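Local coordinates for kojibiose phosphorylase (Gut metagenome, PDB 6W0P), which belongs to glycoside hydrolase family 65, with an N-terminal beta-sandwich domain, a central helical catalytic domain and a C-terminal domain, at residues Y425-Y430 / K438-Y443; E446-I451 / F497-K502; L237-E240 / E244-I247. All blocks are in the same frame, centred on the assembly; numbering follows the deposited sequence.

Interaction 1 of 3, residues Y425-Y430 / K438-Y443; sequences YAIYHY and KFMQNY
Tyr430 and Phe439 form the aromatic part of this contact. The pair is T-shaped: the edge of Tyr430 points at the face of Phe439. Their planes stand at 80° and the ring centroids are 5.2 Å apart. Tyr430 CD2 and Tyr430 CE2 both lie 3.8 Å from Phe439 CD2. Each ring leaves its helix with CG anti to the backbone N, and both CB atoms point toward the other helix.

Aliphatic packing continues beside the rings. Ile427 CG2 lies 3.7 Å from Met440 CE and 4.3 Å from Phe439 CE2. It meets the Phe439 ring at the edge, near the ring plane. Met440 does not start out toward Ile427. Its chain bends at chi2 (62°) and chi3 (75°), which brings the methyl CE to Ile427. The two side chains cross at about a right angle.

No hydrogen bond joins the two segments. The Tyr430 hydroxyl is bonded to Asp436 and Gln365, so the polar end of this ring is satisfied beyond the contact. Asp436 also accepts a bond from Phe439 N. Ile372 of helix 365-376 packs on both rings.

The helices 418-434 and 437-458 are joined by a short turn and run roughly antiparallel. This is a buried helical hairpin, as expected in the mainly helical catalytic domain of family 65, an (alpha/alpha)6 barrel.

Interaction 2 of 3, residues E446-I451 / F497-K502; sequences EMLVEI and FQYLDK
This is a buried helix-helix contact made by apolar side-chain atoms, with one methyl against the backbone. Leu448 and Val449 meet Tyr499 and Leu500. It joins helix 437-458 to helix 487-504 in the catalytic domain. The axes of the two segments pass 10.0 Å apart, with their directions at 135°. Leu448 and Leu500 have the nearest CA atoms, 6.2 Å apart, and both CB atoms point toward the opposite helix.

Leu500 uses both of its methyl groups. Leu500 CD1 is 3.7 Å from Val449 CG2 and 4.0 Å from Leu448 CB. Leu500 CD2 lies against the backbone, 3.8 Å from Val449 CA and 3.9 Å from Leu448 O. The leucine branch thus spans two successive residues of the other helix. Val449 CG2 is placed beside its own backbone N, anti to the carbonyl carbon, and from there it touches both Leu500 methyls.

Both helices belong to the catalytic domain, which has the (alpha/alpha)6 barrel fold of family 65. They are separated in sequence by a long connection that includes short strands.

Leu448 CD1 reaches the Tyr499 ring, where Tyr499 CD2 and Tyr499 CE2 are each 3.7 Å away. The methyl approaches the ring obliquely. Tyr499 CG is anti to the backbone N (chi1 -168°). This brings the ring to Leu448 CD1, and the two side chains cross at a slant. The ring also meets Tyr428 edge-to-face. Leu515 and Cys518 of helix 513-518 also touch Val449.

Interaction 3 of 3, residues L237-E240 / E244-I247; sequences LTLE and EKTI
Lys245 reaches across to Leu237 and Leu239, and its aliphatic chain carries the whole contact. Two carbons of the lysine do the touching. Lys245 CB lies 3.9 Å from Leu239 CD2. Further out, Lys245 CE is 4.1 Å from Leu237 CD2.

The lysine starts with CG anti to the backbone N (chi1 177°). The chain bends at chi2 (74°) and again at chi4. The first bend brings it past Leu239 at its base and across Leu237 near its far end. The side chain crosses Leu237 at about a right angle and Leu239 obliquely.

The segments form no hydrogen bonds with each other. They belong to different antiparallel sheets of the N-terminal domain, a beta-sandwich of the kind found in this family. Strand 230-239 pairs with strand 165-174, through backbone hydrogen bonds of Leu237 with Ile167 and of Leu239 with Thr165. Strand 245-256 pairs with strand 152-161, through backbone hydrogen bonds of Lys245 with Phe159 and of Ile247 with Ile157. The contact lies between the sheets, where the chain passes from one to the other through a short turn.

Leu219 packs on both Leu237 and Lys245, and Phe159 packs on Leu239. Both leucines of the contact hold CG beside the backbone N and anti to the carbonyl carbon. Leu237 has its CB directed at segment 244-247. Leu239 does not, and it is the methyl CD2 that meets Lys245 CB.

Overall arrangement
From the N terminus, interaction 3 comes first. It closes a tight turn where the chain passes from one sheet of the N-terminal domain to the other. Interaction 1 follows in the catalytic domain and closes the turn between helices 418-434 and 437-458. Interaction 2 then closes a longer loop, from helix 437-458 to helix 487-504. The three lie in series and none crosses another. Interactions 1 and 2 share helix 437-458, and their centres are about 10 Å apart. They touch directly, with Ile427 against Met447 and Leu448, and Met440 against Tyr499. Interaction 3 is remote, its centre about 56 Å from that of interaction 1.

Interaction 1 of 3, residues Y425-Y430 / K438-Y443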
loop_
_atom_site.group_PDB
_atom_site.type_symbol
_atom_site.label_atom_id
_atom_site.label_comp_id
_atom_site.label_asym_id
_atom_site.label_seq_id
_atom_site.Cartn_x
_atom_site.Cartn_y
_atom_site.Cartn_z
ATOM N N TYR A 425 11.349 -15.847 -22.683
ATOM C CA TYR A 425 12.802 -16.145 -22.741
ATOM C C TYR A 425 13.086 -17.627 -22.447
ATOM O O TYR A 425 13.988 -18.156 -23.073
ATOM C CB TYR A 425 13.595 -15.258 -21.785
ATOM C CG TYR A 425 15.078 -15.386 -21.968
ATOM C CD1 TYR A 425 15.739 -14.665 -22.936
ATOM C CD2 TYR A 425 15.825 -16.247 -21.173
ATOM C CE1 TYR A 425 17.106 -14.777 -23.108
ATOM C CE2 TYR A 425 17.189 -16.380 -21.342
ATOM C CZ TYR A 425 17.837 -15.642 -22.312
ATOM O OH TYR A 425 19.191 -15.742 -22.475
ATOM N N ALA A 426 12.415 -18.241 -21.471
ATOM C CA ALA A 426 12.550 -19.685 -21.179
ATOM C C ALA A 426 12.198 -20.498 -22.432
ATOM O O ALA A 426 12.987 -21.388 -22.777
ATOM C CB ALA A 426 11.695 -20.090 -19.995
ATOM N N ILE A 427 11.077 -20.196 -23.106
ATOM C CA ILE A 427 10.670 -20.931 -24.338
ATOM C C ILE A 427 11.809 -20.822 -25.352
ATOM O O ILE A 427 12.270 -21.887 -25.843
ATOM C CB ILE A 427 9.333 -20.411 -24.885
ATOM C CG1 ILE A 427 8.158 -20.820 -23.995
ATOM C CG2 ILE A 427 9.117 -20.852 -26.324
ATOM C CD1 ILE A 427 6.925 -19.955 -24.195
ATOM N N TYR A 428 12.257 -19.593 -25.625
ATOM C CA TYR A 428 13.383 -19.249 -26.528
ATOM C C TYR A 428 14.673 -19.978 -26.118
ATOM O O TYR A 428 15.331 -20.595 -26.970
ATOM C CB TYR A 428 13.577 -17.737 -26.531
ATOM C CG TYR A 428 14.874 -17.260 -27.125
ATOM C CD1 TYR A 428 15.068 -17.200 -28.498
ATOM C CD2 TYR A 428 15.910 -16.835 -26.307
ATOM C CE1 TYR A 428 16.267 -16.758 -29.041
ATOM C CE2 TYR A 428 17.106 -16.375 -26.835
ATOM C CZ TYR A 428 17.288 -16.341 -28.204
ATOM O OH TYR A 428 18.484 -15.870 -28.678
ATOM N N HIS A 429 15.047 -19.928 -24.842
ATOM C CA HIS A 429 16.286 -20.562 -24.328
ATOM C C HIS A 429 16.185 -22.081 -24.516
ATOM O O HIS A 429 17.154 -22.708 -24.980
ATOM C CB HIS A 429 16.543 -20.121 -22.877
ATOM C CG HIS A 429 17.969 -20.215 -22.457
ATOM N ND1 HIS A 429 18.377 -19.902 -21.176
ATOM C CD2 HIS A 429 19.059 -20.648 -23.116
ATOM C CE1 HIS A 429 19.681 -20.104 -21.085
ATOM N NE2 HIS A 429 20.127 -20.571 -22.260
ATOM N N TYR A 430 15.016 -22.640 -24.223
ATOM C CA TYR A 430 14.730 -24.086 -24.331
ATOM C C TYR A 430 14.908 -24.547 -25.788
ATOM O O TYR A 430 15.558 -25.595 -26.045
ATOM C CB TYR A 430 13.305 -24.372 -23.864
ATOM C CG TYR A 430 12.937 -25.819 -24.014
ATOM C CD1 TYR A 430 13.584 -26.770 -23.250
ATOM C CD2 TYR A 430 11.988 -26.247 -24.934
ATOM C CE1 TYR A 430 13.290 -28.117 -23.374
ATOM C CE2 TYR A 430 11.676 -27.590 -25.062
ATOM C CZ TYR A 430 12.344 -28.529 -24.289
ATOM O OH TYR A 430 12.090 -29.860 -24.381
ATOM N N LYS A 438 8.014 -30.409 -31.413
ATOM C CA LYS A 438 6.734 -30.896 -30.833
ATOM C C LYS A 438 6.297 -30.031 -29.644
ATOM O O LYS A 438 5.104 -29.725 -29.548
ATOM C CB LYS A 438 6.859 -32.361 -30.417
ATOM C CG LYS A 438 7.049 -33.319 -31.582
ATOM C CD LYS A 438 6.287 -34.629 -31.445
ATOM C CE LYS A 438 6.391 -35.503 -32.686
ATOM N NZ LYS A 438 5.059 -35.798 -33.273
ATOM N N PHE A 439 7.218 -29.676 -28.745
ATOM C CA PHE A 439 6.938 -28.735 -27.639
ATOM C C PHE A 439 6.389 -27.426 -28.228
ATOM O O PHE A 439 5.358 -26.949 -27.723
ATOM C CB PHE A 439 8.169 -28.438 -26.784
ATOM C CG PHE A 439 7.913 -27.258 -25.892
ATOM C CD1 PHE A 439 7.072 -27.380 -24.798
ATOM C CD2 PHE A 439 8.391 -26.002 -26.229
ATOM C CE1 PHE A 439 6.765 -26.277 -24.020
ATOM C CE2 PHE A 439 8.088 -24.904 -25.439
ATOM C CZ PHE A 439 7.270 -25.040 -24.341
ATOM N N MET A 440 7.046 -26.854 -29.244
ATOM C CA MET A 440 6.645 -25.533 -29.792
ATOM C C MET A 440 5.240 -25.665 -30.415
ATOM O O MET A 440 4.344 -24.893 -30.021
ATOM C CB MET A 440 7.666 -25.006 -30.806
ATOM C CG MET A 440 7.329 -23.644 -31.403
ATOM S SD MET A 440 7.231 -22.281 -30.193
ATOM C CE MET A 440 8.967 -22.009 -29.842
ATOM N N GLN A 441 5.020 -26.653 -31.285
ATOM C CA GLN A 441 3.708 -26.875 -31.958
ATOM C C GLN A 441 2.612 -27.076 -30.903
ATOM O O GLN A 441 1.611 -26.369 -30.955
ATOM C CB GLN A 441 3.778 -28.085 -32.895
ATOM C CG GLN A 441 2.508 -28.324 -33.713
ATOM C CD GLN A 441 2.120 -27.145 -34.579
ATOM O OE1 GLN A 441 2.788 -26.806 -35.560
ATOM N NE2 GLN A 441 1.023 -26.502 -34.214
ATOM N N ASN A 442 2.793 -28.008 -29.972
ATOM C CA ASN A 442 1.704 -28.453 -29.060
ATOM C C ASN A 442 1.462 -27.415 -27.943
ATOM O O ASN A 442 0.324 -27.377 -27.449
ATOM C CB ASN A 442 1.983 -29.853 -28.505
ATOM C CG ASN A 442 2.053 -30.919 -29.576
ATOM O OD1 ASN A 442 1.700 -30.664 -30.720
ATOM N ND2 ASN A 442 2.472 -32.118 -29.210
ATOM N N TYR A 443 2.461 -26.590 -27.582
ATOM C CA TYR A 443 2.431 -25.721 -26.369
ATOM C C TYR A 443 3.021 -24.326 -26.620
ATOM O O TYR A 443 2.364 -23.329 -26.307
ATOM C CB TYR A 443 3.157 -26.419 -25.223
ATOM C CG TYR A 443 2.589 -27.772 -24.899
ATOM C CD1 TYR A 443 1.306 -27.889 -24.392
ATOM C CD2 TYR A 443 3.301 -28.935 -25.150
ATOM C CE1 TYR A 443 0.747 -29.124 -24.114
ATOM C CE2 TYR A 443 2.761 -30.179 -24.865
ATOM C CZ TYR A 443 1.480 -30.273 -24.346
ATOM O OH TYR A 443 0.931 -31.485 -24.049
#

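Interaction 2 of 3, residues E446-I451 / F497-K502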
loop_
_atom_site.group_PDB
_atom_site.type_symbol
_atom_site.label_atom_id
_atom_site.label_comp_id
_atom_site.label_asym_id
_atom_site.label_seq_id
_atom_site.Cartn_x
_atom_site.Cartn_y
_atom_site.Cartn_z
ATOM N N GLU A 446 1.242 -21.285 -28.576
ATOM C CA GLU A 446 0.072 -20.812 -27.799
ATOM C C GLU A 446 0.538 -19.843 -26.697
ATOM O O GLU A 446 -0.036 -18.729 -26.613
ATOM C CB GLU A 446 -0.712 -21.979 -27.206
ATOM C CG GLU A 446 -2.041 -21.515 -26.635
ATOM C CD GLU A 446 -2.817 -22.570 -25.883
ATOM O OE1 GLU A 446 -2.497 -23.756 -26.061
ATOM O OE2 GLU A 446 -3.725 -22.198 -25.106
ATOM N N MET A 447 1.534 -20.252 -25.902
ATOM C CA MET A 447 2.112 -19.452 -24.787
ATOM C C MET A 447 2.662 -18.137 -25.329
ATOM O O MET A 447 2.474 -17.115 -24.648
ATOM C CB MET A 447 3.248 -20.195 -24.087
ATOM C CG MET A 447 2.775 -21.420 -23.375
ATOM S SD MET A 447 4.139 -22.407 -22.804
ATOM C CE MET A 447 4.414 -21.628 -21.211
ATOM N N LEU A 448 3.320 -18.169 -26.489
ATOM C CA LEU A 448 3.973 -16.967 -27.073
ATOM C C LEU A 448 2.901 -15.984 -27.586
ATOM O O LEU A 448 3.108 -14.735 -27.452
ATOM C CB LEU A 448 4.912 -17.390 -28.201
ATOM C CG LEU A 448 6.163 -18.165 -27.784
ATOM C CD1 LEU A 448 7.008 -18.483 -29.013
ATOM C CD2 LEU A 448 6.996 -17.387 -26.763
ATOM N N VAL A 449 1.804 -16.493 -28.170
ATOM C CA VAL A 449 0.720 -15.627 -28.723
ATOM C C VAL A 449 0.022 -14.962 -27.536
ATOM O O VAL A 449 -0.197 -13.747 -27.581
ATOM C CB VAL A 449 -0.248 -16.418 -29.630
ATOM C CG1 VAL A 449 -1.554 -15.668 -29.883
ATOM C CG2 VAL A 449 0.424 -16.779 -30.944
ATOM N N GLU A 450 -0.284 -15.742 -26.499
ATOM C CA GLU A 450 -0.976 -15.221 -25.293
ATOM C C GLU A 450 -0.106 -14.151 -24.623
ATOM O O GLU A 450 -0.676 -13.105 -24.266
ATOM C CB GLU A 450 -1.342 -16.345 -24.318
ATOM C CG GLU A 450 -2.386 -17.308 -24.869
ATOM C CD GLU A 450 -3.777 -16.744 -25.135
ATOM O OE1 GLU A 450 -4.027 -15.569 -24.785
ATOM O OE2 GLU A 450 -4.598 -17.480 -25.730
ATOM N N ILE A 451 1.207 -14.383 -24.456
ATOM C CA ILE A 451 2.110 -13.396 -23.789
ATOM C C ILE A 451 2.181 -12.143 -24.657
ATOM O O ILE A 451 2.043 -11.040 -24.102
ATOM C CB ILE A 451 3.510 -13.962 -23.499
ATOM C CG1 ILE A 451 3.463 -15.082 -22.458
ATOM C CG2 ILE A 451 4.464 -12.852 -23.086
ATOM C CD1 ILE A 451 4.658 -15.991 -22.526
ATOM N N PHE A 497 8.103 -10.173 -29.392
ATOM C CA PHE A 497 7.354 -9.895 -30.643
ATOM C C PHE A 497 8.108 -10.501 -31.826
ATOM O O PHE A 497 7.471 -11.153 -32.657
ATOM C CB PHE A 497 7.138 -8.394 -30.844
ATOM C CG PHE A 497 6.245 -7.745 -29.819
ATOM C CD1 PHE A 497 5.289 -8.478 -29.147
ATOM C CD2 PHE A 497 6.367 -6.394 -29.543
ATOM C CE1 PHE A 497 4.484 -7.884 -28.195
ATOM C CE2 PHE A 497 5.557 -5.796 -28.594
ATOM C CZ PHE A 497 4.600 -6.540 -27.934
ATOM N N GLN A 498 9.426 -10.297 -31.878
ATOM C CA GLN A 498 10.263 -10.742 -33.020
ATOM C C GLN A 498 10.366 -12.271 -33.014
ATOM O O GLN A 498 10.299 -12.859 -34.099
ATOM C CB GLN A 498 11.619 -10.058 -32.980
ATOM C CG GLN A 498 11.527 -8.559 -33.219
ATOM C CD GLN A 498 12.873 -7.907 -33.024
ATOM O OE1 GLN A 498 13.683 -8.364 -32.219
ATOM N NE2 GLN A 498 13.116 -6.833 -33.762
ATOM N N TYR A 499 10.428 -12.922 -31.852
ATOM C CA TYR A 499 10.465 -14.407 -31.809
ATOM C C TYR A 499 9.141 -14.979 -32.341
ATOM O O TYR A 499 9.173 -15.943 -33.130
ATOM C CB TYR A 499 10.775 -14.939 -30.410
ATOM C CG TYR A 499 11.096 -16.412 -30.363
ATOM C CD1 TYR A 499 12.070 -16.968 -31.185
ATOM C CD2 TYR A 499 10.429 -17.257 -29.493
ATOM C CE1 TYR A 499 12.376 -18.321 -31.142
ATOM C CE2 TYR A 499 10.725 -18.608 -29.431
ATOM C CZ TYR A 499 11.695 -19.145 -30.260
ATOM O OH TYR A 499 11.972 -20.484 -30.197
ATOM N N LEU A 500 8.007 -14.440 -31.904
ATOM C CA LEU A 500 6.692 -14.977 -32.320
ATOM C C LEU A 500 6.570 -14.815 -33.836
ATOM O O LEU A 500 6.227 -15.792 -34.504
ATOM C CB LEU A 500 5.555 -14.240 -31.612
ATOM C CG LEU A 500 4.157 -14.664 -32.051
ATOM C CD1 LEU A 500 3.980 -16.169 -31.937
ATOM C CD2 LEU A 500 3.088 -13.952 -31.240
ATOM N N ASP A 501 6.849 -13.606 -34.323
ATOM C CA ASP A 501 6.897 -13.262 -35.763
ATOM C C ASP A 501 7.667 -14.331 -36.551
ATOM O O ASP A 501 7.090 -14.850 -37.526
ATOM C CB ASP A 501 7.488 -11.871 -35.982
ATOM C CG ASP A 501 7.491 -11.523 -37.461
ATOM O OD1 ASP A 501 8.351 -12.096 -38.167
ATOM O OD2 ASP A 501 6.593 -10.749 -37.910
ATOM N N LYS A 502 8.908 -14.644 -36.151
ATOM C CA LYS A 502 9.777 -15.672 -36.789
ATOM C C LYS A 502 9.148 -17.071 -36.676
ATOM O O LYS A 502 9.194 -17.806 -37.675
ATOM C CB LYS A 502 11.177 -15.653 -36.180
ATOM C CG LYS A 502 12.090 -16.782 -36.631
ATOM C CD LYS A 502 13.561 -16.438 -36.507
ATOM C CE LYS A 502 14.448 -17.651 -36.341
ATOM N NZ LYS A 502 14.287 -18.227 -34.982
#

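Interaction 3 of 3, residues L237-E240 / E244-I247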
loop_
_atom_site.group_PDB
_atom_site.type_symbol
_atom_site.label_atom_id
_atom_site.label_comp_id
_atom_site.label_asym_id
_atom_site.label_seq_id
_atom_site.Cartn_x
_atom_site.Cartn_y
_atom_site.Cartn_z
ATOM N N LEU A 237 10.059 -51.489 23.972
ATOM C CA LEU A 237 11.319 -52.184 23.635
ATOM C C LEU A 237 12.111 -52.438 24.914
ATOM O O LEU A 237 12.210 -51.509 25.753
ATOM C CB LEU A 237 12.114 -51.341 22.634
ATOM C CG LEU A 237 11.364 -50.982 21.351
ATOM C CD1 LEU A 237 12.158 -50.000 20.525
ATOM C CD2 LEU A 237 11.023 -52.230 20.541
ATOM N N THR A 238 12.667 -53.643 25.010
ATOM C CA THR A 238 13.703 -54.017 25.988
ATOM C C THR A 238 15.043 -53.979 25.264
ATOM O O THR A 238 15.214 -54.711 24.296
ATOM C CB THR A 238 13.365 -55.364 26.637
ATOM O OG1 THR A 238 12.057 -55.129 27.156
ATOM C CG2 THR A 238 14.332 -55.784 27.729
ATOM N N LEU A 239 15.935 -53.111 25.713
ATOM C CA LEU A 239 17.301 -52.994 25.166
ATOM C C LEU A 239 18.211 -53.909 25.979
ATOM O O LEU A 239 18.189 -53.813 27.215
ATOM C CB LEU A 239 17.767 -51.538 25.246
ATOM C CG LEU A 239 16.889 -50.497 24.554
ATOM C CD1 LEU A 239 17.558 -49.134 24.614
ATOM C CD2 LEU A 239 16.589 -50.887 23.115
ATOM N N GLU A 240 18.962 -54.769 25.298
ATOM C CA GLU A 240 20.046 -55.585 25.890
ATOM C C GLU A 240 21.331 -54.770 25.767
ATOM O O GLU A 240 21.616 -54.270 24.628
ATOM C CB GLU A 240 20.196 -56.926 25.171
ATOM C CG GLU A 240 18.889 -57.688 25.015
ATOM C CD GLU A 240 19.022 -59.056 24.364
ATOM O OE1 GLU A 240 20.166 -59.582 24.307
ATOM O OE2 GLU A 240 17.981 -59.595 23.917
ATOM N N GLU A 244 22.554 -53.588 19.501
ATOM C CA GLU A 244 21.808 -52.536 18.779
ATOM C C GLU A 244 20.424 -53.089 18.433
ATOM O O GLU A 244 20.343 -54.227 17.979
ATOM C CB GLU A 244 22.610 -52.090 17.567
ATOM C CG GLU A 244 21.884 -51.059 16.751
ATOM C CD GLU A 244 22.640 -50.719 15.490
ATOM O OE1 GLU A 244 22.138 -51.073 14.417
ATOM O OE2 GLU A 244 23.727 -50.130 15.606
ATOM N N LYS A 245 19.376 -52.317 18.706
ATOM C CA LYS A 245 17.979 -52.624 18.336
ATOM C C LYS A 245 17.551 -51.570 17.315
ATOM O O LYS A 245 17.607 -50.384 17.653
ATOM C CB LYS A 245 17.109 -52.602 19.598
ATOM C CG LYS A 245 15.625 -52.825 19.373
ATOM C CD LYS A 245 15.304 -54.269 19.055
ATOM C CE LYS A 245 13.857 -54.481 18.637
ATOM N NZ LYS A 245 13.737 -55.517 17.577
ATOM N N THR A 246 17.186 -51.986 16.106
ATOM C CA THR A 246 16.841 -51.068 14.991
ATOM C C THR A 246 15.407 -51.353 14.588
ATOM O O THR A 246 15.045 -52.492 14.644
ATOM C CB THR A 246 17.746 -51.202 13.753
ATOM O OG1 THR A 246 17.479 -52.434 13.081
ATOM C CG2 THR A 246 19.219 -51.177 14.076
ATOM N N ILE A 247 14.690 -50.332 14.137
ATOM C CA ILE A 247 13.380 -50.449 13.443
ATOM C C ILE A 247 13.454 -49.572 12.186
ATOM O O ILE A 247 14.119 -48.516 12.241
ATOM C CB ILE A 247 12.243 -50.054 14.403
ATOM C CG1 ILE A 247 10.864 -50.195 13.762
ATOM C CG2 ILE A 247 12.443 -48.663 14.967
ATOM C CD1 ILE A 247 9.722 -50.047 14.764
#